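Local coordinates for protein Baccell_00875 (Bacteroides cellulosilyticus DSM 14838, PDB 5NO8) that acts as a polysaccharide lyase that probably removes the L-rhamnose caps attached to glucuronic acid in complex arabinogalactan proteins, at residues S336-L341 against N644-F649; V387-G392 against D674-D679; L401-Y406 against Y462-D467; D423-K428 against M452-L457. All coordinates share one frame; numbering follows the deposited sequence.

Interaction 1: residues S336-L341 against N644-F649; sequences SNTADL and NNLCLF
The first turn of helix 338-352 packs T338 and L341 against the 3-10 turn 646-648 and the residue that follows it, F649. L341 carries most of this contact. Its CG lies anti to the backbone N (chi1 -168°), which extends the branch toward the other segment. There CD1 meets the backbone at F649 O, 3.7 Å away. CD2 touches two partners, L646 CB at 4.2 Å and F649 CB at 4.1 Å. The F649 ring itself leads away from L341 and touches L684 of helix 682-692. T338 adds a smaller methyl contact, CG2 to L646 CD1 at 3.9 Å, with the two side chains crossing at about a right angle.

The helix start is fixed by N337 as N-cap. Its OD1 accepts from D340 N at 3.0 Å, and the donor sits above the carbonyl plane. In return N337 ND2 donates to D340 OD2 at 2.7 Å, meeting the carboxylate from above its plane. This helix directly follows strand 326-335, so the contact lies where the beta region passes into the helical domain. I335 of that strand also touches L341, and E268 accepts from T338 N.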
loop_
_atom_site.group_PDB
_atom_site.type_symbol
_atom_site.label_atom_id
_atom_site.label_comp_id
_atom_site.label_asym_id
_atom_site.label_seq_id
_atom_site.Cartn_x
_atom_site.Cartn_y
_atom_site.Cartn_z
ATOM N N SER A 336 -18.236 11.926 -7.739
ATOM C CA SER A 336 -19.103 12.755 -8.587
ATOM C C SER A 336 -18.565 12.715 -9.999
ATOM O O SER A 336 -19.214 12.204 -10.919
ATOM C CB SER A 336 -19.130 14.221 -8.096
ATOM O OG SER A 336 -17.790 14.779 -7.983
ATOM N N ASN A 337 -17.365 13.265 -10.167
ATOM C CA ASN A 337 -16.556 13.052 -11.361
ATOM C C ASN A 337 -15.151 13.574 -11.114
ATOM O O ASN A 337 -14.935 14.466 -10.281
ATOM C CB ASN A 337 -17.134 13.680 -12.631
ATOM C CG ASN A 337 -17.073 15.185 -12.618
ATOM O OD1 ASN A 337 -16.076 15.794 -13.021
ATOM N ND2 ASN A 337 -18.149 15.792 -12.163
ATOM N N THR A 338 -14.227 12.985 -11.841
ATOM C CA THR A 338 -12.840 13.109 -11.559
ATOM C C THR A 338 -12.338 14.504 -11.779
ATOM O O THR A 338 -11.602 15.004 -10.959
ATOM C CB THR A 338 -12.027 12.118 -12.398
ATOM O OG1 THR A 338 -12.623 10.825 -12.238
ATOM C CG2 THR A 338 -10.622 12.067 -11.935
ATOM N N ALA A 339 -12.736 15.132 -12.887
ATOM C CA ALA A 339 -12.286 16.487 -13.164
ATOM C C ALA A 339 -12.690 17.445 -12.033
ATOM O O ALA A 339 -11.886 18.277 -11.605
ATOM C CB ALA A 339 -12.849 16.983 -14.513
ATOM N N ASP A 340 -13.943 17.348 -11.577
ATOM C CA ASP A 340 -14.438 18.214 -10.510
ATOM C C ASP A 340 -13.739 17.888 -9.181
ATOM O O ASP A 340 -13.532 18.789 -8.363
ATOM C CB ASP A 340 -15.958 18.068 -10.277
ATOM C CG ASP A 340 -16.816 18.675 -11.390
ATOM O OD1 ASP A 340 -16.289 19.412 -12.258
ATOM O OD2 ASP A 340 -18.054 18.405 -11.388
ATOM N N LEU A 341 -13.445 16.606 -8.948
ATOM C CA LEU A 341 -12.730 16.205 -7.721
ATOM C C LEU A 341 -11.385 16.949 -7.633
ATOM O O LEU A 341 -11.062 17.521 -6.606
ATOM C CB LEU A 341 -12.509 14.687 -7.658
ATOM C CG LEU A 341 -12.043 14.123 -6.306
ATOM C CD1 LEU A 341 -13.079 14.397 -5.210
ATOM C CD2 LEU A 341 -11.791 12.620 -6.375
ATOM N N ASN A 644 -7.131 4.517 -8.231
ATOM C CA ASN A 644 -7.465 3.968 -6.922
ATOM C C ASN A 644 -7.023 4.879 -5.783
ATOM O O ASN A 644 -7.596 4.821 -4.694
ATOM C CB ASN A 644 -6.928 2.544 -6.797
ATOM C CG ASN A 644 -7.660 1.575 -7.690
ATOM O OD1 ASN A 644 -8.751 1.874 -8.189
ATOM N ND2 ASN A 644 -7.052 0.427 -7.949
ATOM N N ASN A 645 -6.036 5.744 -6.031
ATOM C CA ASN A 645 -5.637 6.714 -5.056
ATOM C C ASN A 645 -6.571 7.919 -4.965
ATOM O O ASN A 645 -6.423 8.757 -4.092
ATOM C CB ASN A 645 -4.195 7.149 -5.279
ATOM C CG ASN A 645 -3.195 6.171 -4.738
ATOM O OD1 ASN A 645 -2.566 6.450 -3.713
ATOM N ND2 ASN A 645 -3.004 5.050 -5.427
ATOM N N LEU A 646 -7.563 8.006 -5.836
ATOM C CA LEU A 646 -8.531 9.092 -5.736
ATOM C C LEU A 646 -9.350 9.058 -4.472
ATOM O O LEU A 646 -9.930 10.074 -4.111
ATOM C CB LEU A 646 -9.473 9.137 -6.939
ATOM C CG LEU A 646 -8.815 9.481 -8.270
ATOM C CD1 LEU A 646 -9.833 9.277 -9.371
ATOM C CD2 LEU A 646 -8.264 10.899 -8.258
ATOM N N CYS A 647 -9.397 7.915 -3.776
ATOM C CA CYS A 647 -10.140 7.846 -2.523
ATOM C C CYS A 647 -9.578 8.737 -1.419
ATOM O O CYS A 647 -10.280 9.017 -0.462
ATOM C CB CYS A 647 -10.270 6.422 -2.040
ATOM S SG CYS A 647 -8.695 5.705 -1.514
ATOM N N LEU A 648 -8.358 9.248 -1.585
ATOM C CA LEU A 648 -7.749 10.145 -0.591
ATOM C C LEU A 648 -8.267 11.580 -0.669
ATOM O O LEU A 648 -7.873 12.417 0.130
ATOM C CB LEU A 648 -6.237 10.140 -0.773
ATOM C CG LEU A 648 -5.525 8.801 -0.570
ATOM C CD1 LEU A 648 -4.127 8.890 -1.157
ATOM C CD2 LEU A 648 -5.507 8.392 0.892
ATOM N N PHE A 649 -9.118 11.869 -1.655
ATOM C CA PHE A 649 -9.613 13.217 -1.952
ATOM C C PHE A 649 -11.123 13.193 -1.872
ATOM O O PHE A 649 -11.767 12.297 -2.448
ATOM C CB PHE A 649 -9.129 13.620 -3.358
ATOM C CG PHE A 649 -7.646 13.532 -3.475
ATOM C CD1 PHE A 649 -6.849 14.576 -3.019
ATOM C CD2 PHE A 649 -7.040 12.380 -3.953
ATOM C CE1 PHE A 649 -5.463 14.457 -3.028
ATOM C CE2 PHE A 649 -5.650 12.269 -3.974
ATOM C CZ PHE A 649 -4.870 13.317 -3.512
#

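Interaction 2: residues V387-G392 against D674-D679; sequences VDRDEG and DPYAND
R389 and N678 meet where the loop 387-392 passes the end of strand 672-677, the strand that sits second from the edge in a four-stranded antiparallel sheet. The tight part is one hydrogen bond. N678 ND2 donates to D388 O at 3.0 Å, almost straight at 176°. The donor lies in the carbonyl plane, and the acceptor lies in the plane of the N678 amide. CG of N678 is anti to its backbone N (chi1 -174°), which carries the amide across to the loop. The other end of that amide is also used, since OD1 accepts from R395 NH1. The group is thus held at both ends and its rotation is fixed. With an alanine at N678, D388 O would probably lose this donor and R395 one of its acceptors, leaving the loop less firmly tied to the strand end.

The rest of the contact is looser, though it too is buried. R389 NE approaches the edge of the Y676 ring, 4.0 Å from CE2, with the guanidinium and ring planes 67° apart. R389 CG is 4.1 Å from N678 ND2. The firm partners of the guanidinium lie outside both segments: NH2 donates to G601 O and H598 O. D388 turns its carboxylate to N385 and R445. Each segment also has its own Asx turn. In the loop, D390 OD1 accepts from G392 N at 3.3 Å. Before the strand end, D674 OD1 accepts from Y676 N at 3.0 Å.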
loop_
_atom_site.group_PDB
_atom_site.type_symbol
_atom_site.label_atom_id
_atom_site.label_comp_id
_atom_site.label_asym_id
_atom_site.label_seq_id
_atom_site.Cartn_x
_atom_site.Cartn_y
_atom_site.Cartn_z
ATOM N N VAL A 387 9.481 17.438 11.914
ATOM C CA VAL A 387 10.027 17.705 10.574
ATOM C C VAL A 387 9.090 17.178 9.457
ATOM O O VAL A 387 9.031 17.750 8.366
ATOM C CB VAL A 387 11.478 17.170 10.432
ATOM C CG1 VAL A 387 11.524 15.643 10.403
ATOM C CG2 VAL A 387 12.162 17.753 9.202
ATOM N N ASP A 388 8.333 16.124 9.747
ATOM C CA ASP A 388 7.405 15.565 8.765
ATOM C C ASP A 388 6.046 16.282 8.703
ATOM O O ASP A 388 5.177 15.877 7.920
ATOM C CB ASP A 388 7.241 14.056 8.965
ATOM C CG ASP A 388 8.494 13.264 8.566
ATOM O OD1 ASP A 388 9.094 13.553 7.505
ATOM O OD2 ASP A 388 8.888 12.351 9.333
ATOM N N ARG A 389 5.869 17.344 9.491
ATOM C CA ARG A 389 4.667 18.169 9.451
ATOM C C ARG A 389 5.042 19.638 9.203
ATOM O O ARG A 389 4.275 20.551 9.540
ATOM C CB ARG A 389 3.881 18.008 10.757
ATOM C CG ARG A 389 3.393 16.579 11.005
ATOM C CD ARG A 389 3.169 16.260 12.484
ATOM N NE ARG A 389 2.658 14.894 12.617
ATOM C CZ ARG A 389 3.392 13.783 12.539
ATOM N NH1 ARG A 389 4.724 13.844 12.370
ATOM N NH2 ARG A 389 2.793 12.582 12.636
ATOM N N ASP A 390 6.202 19.851 8.577
ATOM C CA ASP A 390 6.713 21.194 8.391
ATOM C C ASP A 390 6.295 21.749 7.028
ATOM O O ASP A 390 5.508 21.125 6.310
ATOM C CB ASP A 390 8.243 21.252 8.699
ATOM C CG ASP A 390 9.145 20.680 7.603
ATOM O OD1 ASP A 390 8.728 20.264 6.488
ATOM O OD2 ASP A 390 10.369 20.623 7.891
ATOM N N GLU A 391 6.817 22.922 6.696
ATOM C CA GLU A 391 6.352 23.741 5.581
ATOM C C GLU A 391 7.068 23.488 4.247
ATOM O O GLU A 391 6.837 24.213 3.265
ATOM C CB GLU A 391 6.439 25.235 5.998
ATOM C CG GLU A 391 7.847 25.742 6.306
ATOM C CD GLU A 391 8.243 25.666 7.777
ATOM O OE1 GLU A 391 7.822 24.717 8.503
ATOM O OE2 GLU A 391 9.018 26.566 8.210
ATOM N N GLY A 392 7.928 22.466 4.185
ATOM C CA GLY A 392 8.654 22.124 2.968
ATOM C C GLY A 392 8.602 20.631 2.708
ATOM O O GLY A 392 7.584 19.974 3.004
ATOM N N ASP A 674 -6.808 9.284 7.904
ATOM C CA ASP A 674 -6.181 10.194 8.849
ATOM C C ASP A 674 -6.649 11.634 8.602
ATOM O O ASP A 674 -6.760 12.050 7.445
ATOM C CB ASP A 674 -4.673 10.121 8.772
ATOM C CG ASP A 674 -4.023 10.842 9.929
ATOM O OD1 ASP A 674 -3.903 12.086 9.830
ATOM O OD2 ASP A 674 -3.724 10.153 10.944
ATOM N N PRO A 675 -6.978 12.373 9.672
ATOM C CA PRO A 675 -7.558 13.696 9.491
ATOM C C PRO A 675 -6.614 14.821 9.055
ATOM O O PRO A 675 -7.091 15.934 8.921
ATOM C CB PRO A 675 -8.158 14.005 10.854
ATOM C CG PRO A 675 -7.453 13.146 11.812
ATOM C CD PRO A 675 -7.086 11.912 11.068
ATOM N N TYR A 676 -5.319 14.559 8.873
ATOM C CA TYR A 676 -4.428 15.559 8.286
ATOM C C TYR A 676 -4.400 15.419 6.780
ATOM O O TYR A 676 -4.248 14.313 6.269
ATOM C CB TYR A 676 -2.963 15.445 8.769
ATOM C CG TYR A 676 -2.635 16.042 10.133
ATOM C CD1 TYR A 676 -3.552 16.816 10.853
ATOM C CD2 TYR A 676 -1.369 15.847 10.692
ATOM C CE1 TYR A 676 -3.220 17.373 12.094
ATOM C CE2 TYR A 676 -1.038 16.392 11.937
ATOM C CZ TYR A 676 -1.970 17.135 12.629
ATOM O OH TYR A 676 -1.675 17.672 13.865
ATOM N N ALA A 677 -4.488 16.549 6.083
ATOM C CA ALA A 677 -3.952 16.644 4.722
ATOM C C ALA A 677 -2.500 17.089 4.883
ATOM O O ALA A 677 -2.216 18.164 5.439
ATOM C CB ALA A 677 -4.721 17.643 3.898
ATOM N N ASN A 678 -1.591 16.237 4.450
ATOM C CA ASN A 678 -0.189 16.487 4.587
ATOM C C ASN A 678 0.448 16.446 3.209
ATOM O O ASN A 678 0.525 17.486 2.542
ATOM C CB ASN A 678 0.389 15.500 5.641
ATOM C CG ASN A 678 1.827 15.785 5.969
ATOM O OD1 ASN A 678 2.546 16.277 5.117
ATOM N ND2 ASN A 678 2.268 15.474 7.217
ATOM N N ASP A 679 0.860 15.273 2.743
ATOM C CA ASP A 679 1.684 15.124 1.557
ATOM C C ASP A 679 1.035 14.378 0.364
ATOM O O ASP A 679 1.662 14.180 -0.669
ATOM C CB ASP A 679 3.054 14.469 1.946
ATOM C CG ASP A 679 2.938 13.241 2.869
ATOM O OD1 ASP A 679 1.912 13.022 3.582
ATOM O OD2 ASP A 679 3.930 12.453 2.865
#

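Interaction 3: residues L401-Y406 against Y462-D467; sequences LLVKQY and YKVTGD
The C-terminal turn of helix 448-465 sets V464 against V403 and Y406, which lie one turn apart on helix 396-409. V464 is the hub of this helix-helix contact, and both of its methyls are used. CG2 presses on V403 CG1 at 3.4 Å, closer than usual for two carbons, so the packing is tight here. CG1, anti to the backbone N (chi1 174°), reaches the Y406 ring, 3.8 Å from CE2. The ring is also touched by CG2, 3.9 Å from Y406 CD2. A glycine in place of V464 would probably open a gap between the helices and leave the Y406 ring more able to turn.

A water adds a polar bridge beyond the apolar part. It donates to V464 O at 2.8 Å and is hydrogen-bonded to Y406 OH at 2.5 Å. V464 O is thus satisfied near the helix end, and the phenol is tied to the backbone across the contact. The chain then leaves the helix at G466, which has a positive phi. G466 N still bonds back to Y462 O at 2.7 Å. An ST turn spans this exit: T465 OG1 accepts from D467 N at 3.1 Å.

On helix 396-409, L401 packs on helices 682-692 and 338-352, while K404 NZ donates to V685 O and L694 O. Helix 412-429 comes in beside the contact, its L418 touching V403 and its K415 touching Y406.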
loop_
_atom_site.group_PDB
_atom_site.type_symbol
_atom_site.label_atom_id
_atom_site.label_comp_id
_atom_site.label_asym_id
_atom_site.label_seq_id
_atom_site.Cartn_x
_atom_site.Cartn_y
_atom_site.Cartn_z
ATOM N N LEU A 401 1.319 20.055 -7.994
ATOM C CA LEU A 401 -0.050 19.811 -8.420
ATOM C C LEU A 401 -0.686 21.099 -8.991
ATOM O O LEU A 401 -1.313 21.059 -10.076
ATOM C CB LEU A 401 -0.923 19.338 -7.264
ATOM C CG LEU A 401 -2.408 19.182 -7.598
ATOM C CD1 LEU A 401 -2.608 18.242 -8.772
ATOM C CD2 LEU A 401 -3.168 18.702 -6.372
ATOM N N LEU A 402 -0.585 22.201 -8.244
ATOM C CA LEU A 402 -1.205 23.450 -8.721
ATOM C C LEU A 402 -0.653 23.916 -10.069
ATOM O O LEU A 402 -1.428 24.423 -10.889
ATOM C CB LEU A 402 -1.181 24.552 -7.695
ATOM C CG LEU A 402 -2.378 24.610 -6.749
ATOM C CD1 LEU A 402 -2.664 23.311 -6.007
ATOM C CD2 LEU A 402 -2.223 25.761 -5.778
ATOM N N VAL A 403 0.643 23.703 -10.323
ATOM C CA VAL A 403 1.192 23.970 -11.668
ATOM C C VAL A 403 0.528 23.111 -12.734
ATOM O O VAL A 403 0.139 23.618 -13.784
ATOM C CB VAL A 403 2.718 23.721 -11.780
ATOM C CG1 VAL A 403 3.169 23.944 -13.220
ATOM C CG2 VAL A 403 3.469 24.621 -10.843
ATOM N N LYS A 404 0.423 21.801 -12.503
ATOM C CA LYS A 404 -0.128 20.928 -13.521
ATOM C C LYS A 404 -1.581 21.335 -13.800
ATOM O O LYS A 404 -1.987 21.391 -14.951
ATOM C CB LYS A 404 -0.014 19.452 -13.138
ATOM C CG LYS A 404 1.425 18.980 -13.161
ATOM C CD LYS A 404 1.542 17.484 -13.003
ATOM C CE LYS A 404 3.005 17.080 -12.942
ATOM N NZ LYS A 404 3.128 15.615 -13.090
ATOM N N GLN A 405 -2.323 21.653 -12.750
ATOM C CA GLN A 405 -3.714 22.075 -12.915
ATOM C C GLN A 405 -3.786 23.461 -13.618
ATOM O O GLN A 405 -4.658 23.698 -14.451
ATOM C CB GLN A 405 -4.458 22.120 -11.585
ATOM C CG GLN A 405 -5.965 22.350 -11.724
ATOM C CD GLN A 405 -6.770 21.191 -12.310
ATOM O OE1 GLN A 405 -6.248 20.208 -12.833
ATOM N NE2 GLN A 405 -8.085 21.342 -12.257
ATOM N N TYR A 406 -2.853 24.343 -13.322
ATOM C CA TYR A 406 -2.739 25.592 -14.060
ATOM C C TYR A 406 -2.513 25.353 -15.542
ATOM O O TYR A 406 -3.137 26.010 -16.399
ATOM C CB TYR A 406 -1.625 26.482 -13.471
ATOM C CG TYR A 406 -1.470 27.697 -14.345
ATOM C CD1 TYR A 406 -2.334 28.775 -14.205
ATOM C CD2 TYR A 406 -0.551 27.708 -15.377
ATOM C CE1 TYR A 406 -2.251 29.876 -15.066
ATOM C CE2 TYR A 406 -0.449 28.799 -16.237
ATOM C CZ TYR A 406 -1.299 29.879 -16.071
ATOM O OH TYR A 406 -1.214 30.958 -16.930
ATOM N N TYR A 462 8.783 27.181 -14.992
ATOM C CA TYR A 462 9.174 27.664 -16.319
ATOM C C TYR A 462 8.028 27.521 -17.307
ATOM O O TYR A 462 7.745 28.444 -18.067
ATOM C CB TYR A 462 10.402 26.919 -16.841
ATOM C CG TYR A 462 10.738 27.136 -18.306
ATOM C CD1 TYR A 462 11.086 28.409 -18.797
ATOM C CD2 TYR A 462 10.754 26.068 -19.187
ATOM C CE1 TYR A 462 11.425 28.585 -20.132
ATOM C CE2 TYR A 462 11.083 26.233 -20.517
ATOM C CZ TYR A 462 11.426 27.489 -20.987
ATOM O OH TYR A 462 11.735 27.591 -22.327
ATOM N N LYS A 463 7.352 26.372 -17.270
ATOM C CA LYS A 463 6.201 26.126 -18.159
ATOM C C LYS A 463 5.056 27.103 -17.883
ATOM O O LYS A 463 4.345 27.458 -18.799
ATOM C CB LYS A 463 5.712 24.668 -18.056
ATOM C CG LYS A 463 6.770 23.620 -18.390
ATOM C CD LYS A 463 6.241 22.198 -18.250
ATOM C CE LYS A 463 5.477 21.748 -19.477
ATOM N NZ LYS A 463 4.985 20.357 -19.322
ATOM N N VAL A 464 4.890 27.540 -16.643
ATOM C CA VAL A 464 3.851 28.506 -16.272
ATOM C C VAL A 464 4.185 29.906 -16.789
ATOM O O VAL A 464 3.310 30.605 -17.303
ATOM C CB VAL A 464 3.672 28.571 -14.738
ATOM C CG1 VAL A 464 2.709 29.674 -14.301
ATOM C CG2 VAL A 464 3.186 27.213 -14.208
ATOM N N THR A 465 5.447 30.305 -16.630
ATOM C CA THR A 465 5.850 31.707 -16.756
ATOM C C THR A 465 6.661 32.049 -17.991
ATOM O O THR A 465 6.749 33.220 -18.317
ATOM C CB THR A 465 6.707 32.136 -15.549
ATOM O OG1 THR A 465 7.886 31.324 -15.487
ATOM C CG2 THR A 465 5.933 32.025 -14.266
ATOM N N GLY A 466 7.280 31.061 -18.644
ATOM C CA GLY A 466 8.287 31.310 -19.685
ATOM C C GLY A 466 9.601 31.928 -19.172
ATOM O O GLY A 466 10.473 32.259 -19.977
ATOM N N ASP A 467 9.759 32.048 -17.849
ATOM C CA ASP A 467 10.909 32.714 -17.243
ATOM C C ASP A 467 12.083 31.744 -17.128
ATOM O O ASP A 467 12.072 30.824 -16.289
ATOM C CB ASP A 467 10.549 33.271 -15.869
ATOM C CG ASP A 467 11.673 34.102 -15.254
ATOM O OD1 ASP A 467 12.804 34.070 -15.761
ATOM O OD2 ASP A 467 11.434 34.778 -14.248
HETATM O O HOH W 1 0.922 31.983 -17.781
#

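Interaction 4: residues D423-K428 against M452-L457; sequences DFVRRK and MWVAEL
V425 fits against V454 and L457, two residues one turn apart on helix 448-465. Its CG1 lies 3.9 Å from both V454 CG1 and V454 CG2, so it rests on the fork of that valine. Its other methyl, CG2, meets L457 CD2 at 4.0 Å. V425 CG1 is anti to the backbone N (chi1 175°), and with this torsion the two branches part, one to each partner. V425 and V454 run past each other in opposite directions. L457 brings in a single methyl, on a CG that is likewise anti to its backbone N (chi1 174°). V425 has more of its surface covered than V454 and L457 together. The first shell is wholly apolar and buried, with ordinary van der Waals spacing. The two backbones come nearest at V425 and V454, whose CA atoms are 7.6 Å apart.

Helical bonding sets the spacing of the partners, with L457 N donating to W453 O at 3.0 Å. Helix 412-429 has a wider pi-type turn at 425-428, just where V425 sits. R426 ties this end to the following loop, donating to T431 O and forming a cation-pi contact with Y434.

L396 of helix 396-409 touches both V425 and L457, and Y458, on the same helix as V454 and L457, also touches V425. Helix 448-465 thus meets helices 396-409, 412-429 and 469-485 with different faces, M452 and A455 packing on the last.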
loop_
_atom_site.group_PDB
_atom_site.type_symbol
_atom_site.label_atom_id
_atom_site.label_comp_id
_atom_site.label_asym_id
_atom_site.label_seq_id
_atom_site.Cartn_x
_atom_site.Cartn_y
_atom_site.Cartn_z
ATOM N N ASP A 423 8.454 31.853 -4.760
ATOM C CA ASP A 423 9.237 32.818 -3.994
ATOM C C ASP A 423 9.513 32.385 -2.578
ATOM O O ASP A 423 10.643 32.515 -2.107
ATOM C CB ASP A 423 8.562 34.174 -3.973
ATOM C CG ASP A 423 9.277 35.136 -4.832
ATOM O OD1 ASP A 423 9.099 35.084 -6.067
ATOM O OD2 ASP A 423 10.090 35.885 -4.263
ATOM N N PHE A 424 8.485 31.919 -1.875
ATOM C CA PHE A 424 8.682 31.334 -0.554
ATOM C C PHE A 424 9.742 30.228 -0.587
ATOM O O PHE A 424 10.636 30.208 0.256
ATOM C CB PHE A 424 7.366 30.794 0.051
ATOM C CG PHE A 424 7.577 29.727 1.093
ATOM C CD1 PHE A 424 7.951 30.068 2.397
ATOM C CD2 PHE A 424 7.439 28.371 0.767
ATOM C CE1 PHE A 424 8.159 29.078 3.358
ATOM C CE2 PHE A 424 7.664 27.383 1.716
ATOM C CZ PHE A 424 8.019 27.733 3.013
ATOM N N VAL A 425 9.652 29.322 -1.560
ATOM C CA VAL A 425 10.602 28.221 -1.639
ATOM C C VAL A 425 12.040 28.738 -1.869
ATOM O O VAL A 425 12.986 28.325 -1.167
ATOM C CB VAL A 425 10.222 27.214 -2.736
ATOM C CG1 VAL A 425 11.284 26.141 -2.902
ATOM C CG2 VAL A 425 8.872 26.572 -2.397
ATOM N N ARG A 426 12.193 29.584 -2.880
ATOM C CA ARG A 426 13.513 30.082 -3.268
ATOM C C ARG A 426 14.164 30.902 -2.158
ATOM O O ARG A 426 15.350 30.722 -1.867
ATOM C CB ARG A 426 13.411 30.894 -4.572
ATOM C CG ARG A 426 14.713 31.480 -5.080
ATOM C CD ARG A 426 15.706 30.428 -5.556
ATOM N NE ARG A 426 17.045 31.031 -5.678
ATOM C CZ ARG A 426 18.141 30.692 -4.982
ATOM N NH1 ARG A 426 18.153 29.677 -4.108
ATOM N NH2 ARG A 426 19.273 31.367 -5.205
ATOM N N ARG A 427 13.390 31.775 -1.529
ATOM C CA ARG A 427 13.933 32.712 -0.549
ATOM C C ARG A 427 14.011 32.143 0.854
ATOM O O ARG A 427 14.968 32.431 1.555
ATOM C CB ARG A 427 13.122 34.006 -0.520
ATOM C CG ARG A 427 13.196 34.791 -1.810
ATOM C CD ARG A 427 12.201 35.941 -1.793
ATOM N NE ARG A 427 12.279 36.701 -3.040
ATOM C CZ ARG A 427 11.481 37.716 -3.376
ATOM N NH1 ARG A 427 10.488 38.110 -2.571
ATOM N NH2 ARG A 427 11.651 38.313 -4.557
ATOM N N LYS A 428 13.011 31.362 1.277
ATOM C CA LYS A 428 12.948 30.876 2.663
ATOM C C LYS A 428 13.443 29.445 2.870
ATOM O O LYS A 428 13.979 29.141 3.937
ATOM C CB LYS A 428 11.542 31.002 3.220
ATOM C CG LYS A 428 11.003 32.422 3.231
ATOM C CD LYS A 428 11.667 33.256 4.330
ATOM C CE LYS A 428 10.960 34.588 4.524
ATOM N NZ LYS A 428 11.037 35.417 3.283
ATOM N N MET A 452 14.889 17.153 -5.215
ATOM C CA MET A 452 14.217 16.710 -6.444
ATOM C C MET A 452 12.888 17.407 -6.616
ATOM O O MET A 452 12.509 17.750 -7.729
ATOM C CB MET A 452 13.963 15.211 -6.430
ATOM C CG MET A 452 15.203 14.344 -6.307
ATOM S SD MET A 452 16.527 14.811 -7.460
ATOM C CE MET A 452 17.463 15.975 -6.487
ATOM N N TRP A 453 12.189 17.578 -5.505
ATOM C CA TRP A 453 10.834 18.134 -5.513
ATOM C C TRP A 453 10.880 19.641 -5.713
ATOM O O TRP A 453 10.067 20.190 -6.455
ATOM C CB TRP A 453 10.098 17.769 -4.233
ATOM C CG TRP A 453 10.001 16.280 -4.014
ATOM C CD1 TRP A 453 9.841 15.306 -4.973
ATOM C CD2 TRP A 453 10.078 15.604 -2.760
ATOM N NE1 TRP A 453 9.799 14.074 -4.380
ATOM C CE2 TRP A 453 9.945 14.226 -3.022
ATOM C CE3 TRP A 453 10.237 16.031 -1.436
ATOM C CZ2 TRP A 453 9.963 13.263 -2.000
ATOM C CZ3 TRP A 453 10.270 15.078 -0.423
ATOM C CH2 TRP A 453 10.122 13.706 -0.716
ATOM N N VAL A 454 11.854 20.303 -5.080
ATOM C CA VAL A 454 12.101 21.715 -5.354
ATOM C C VAL A 454 12.464 21.934 -6.819
ATOM O O VAL A 454 11.947 22.850 -7.437
ATOM C CB VAL A 454 13.180 22.313 -4.421
ATOM C CG1 VAL A 454 13.630 23.695 -4.920
ATOM C CG2 VAL A 454 12.622 22.437 -3.030
ATOM N N ALA A 455 13.346 21.114 -7.374
ATOM C CA ALA A 455 13.720 21.217 -8.779
ATOM C C ALA A 455 12.551 20.984 -9.719
ATOM O O ALA A 455 12.377 21.701 -10.712
ATOM C CB ALA A 455 14.815 20.236 -9.106
ATOM N N GLU A 456 11.746 19.974 -9.411
ATOM C CA GLU A 456 10.540 19.731 -10.183
ATOM C C GLU A 456 9.700 20.985 -10.184
ATOM O O GLU A 456 9.286 21.419 -11.246
ATOM C CB GLU A 456 9.726 18.559 -9.620
ATOM C CG GLU A 456 8.327 18.435 -10.226
ATOM C CD GLU A 456 8.073 17.227 -11.102
ATOM O OE1 GLU A 456 8.797 16.201 -11.025
ATOM O OE2 GLU A 456 7.078 17.293 -11.877
ATOM N N LEU A 457 9.465 21.573 -9.020
ATOM C CA LEU A 457 8.653 22.786 -8.951
ATOM C C LEU A 457 9.199 23.852 -9.901
ATOM O O LEU A 457 8.446 24.441 -10.695
ATOM C CB LEU A 457 8.535 23.337 -7.537
ATOM C CG LEU A 457 7.808 24.679 -7.419
ATOM C CD1 LEU A 457 6.315 24.547 -7.726
ATOM C CD2 LEU A 457 7.991 25.326 -6.077
#

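Interactions 3 and 4 both use helix 448-465. Interaction 3 binds its C-terminal end to helix 396-409, and interaction 4 its middle to helix 412-429. They touch through V403 and L457. Both are apolar, but interaction 3 has a partly exposed tyrosine and a water, while the touching residues of interaction 4 are all buried. Interactions 1 and 2 instead join distant parts of the chain, bringing its last segments back to the start of the helical region. Interaction 1 is apolar and has a partly exposed threonine. Interaction 2 is fully buried yet rests on a hydrogen bond, from an asparagine amide to a loop carbonyl. E391 of its loop packs on F424 of interaction 4.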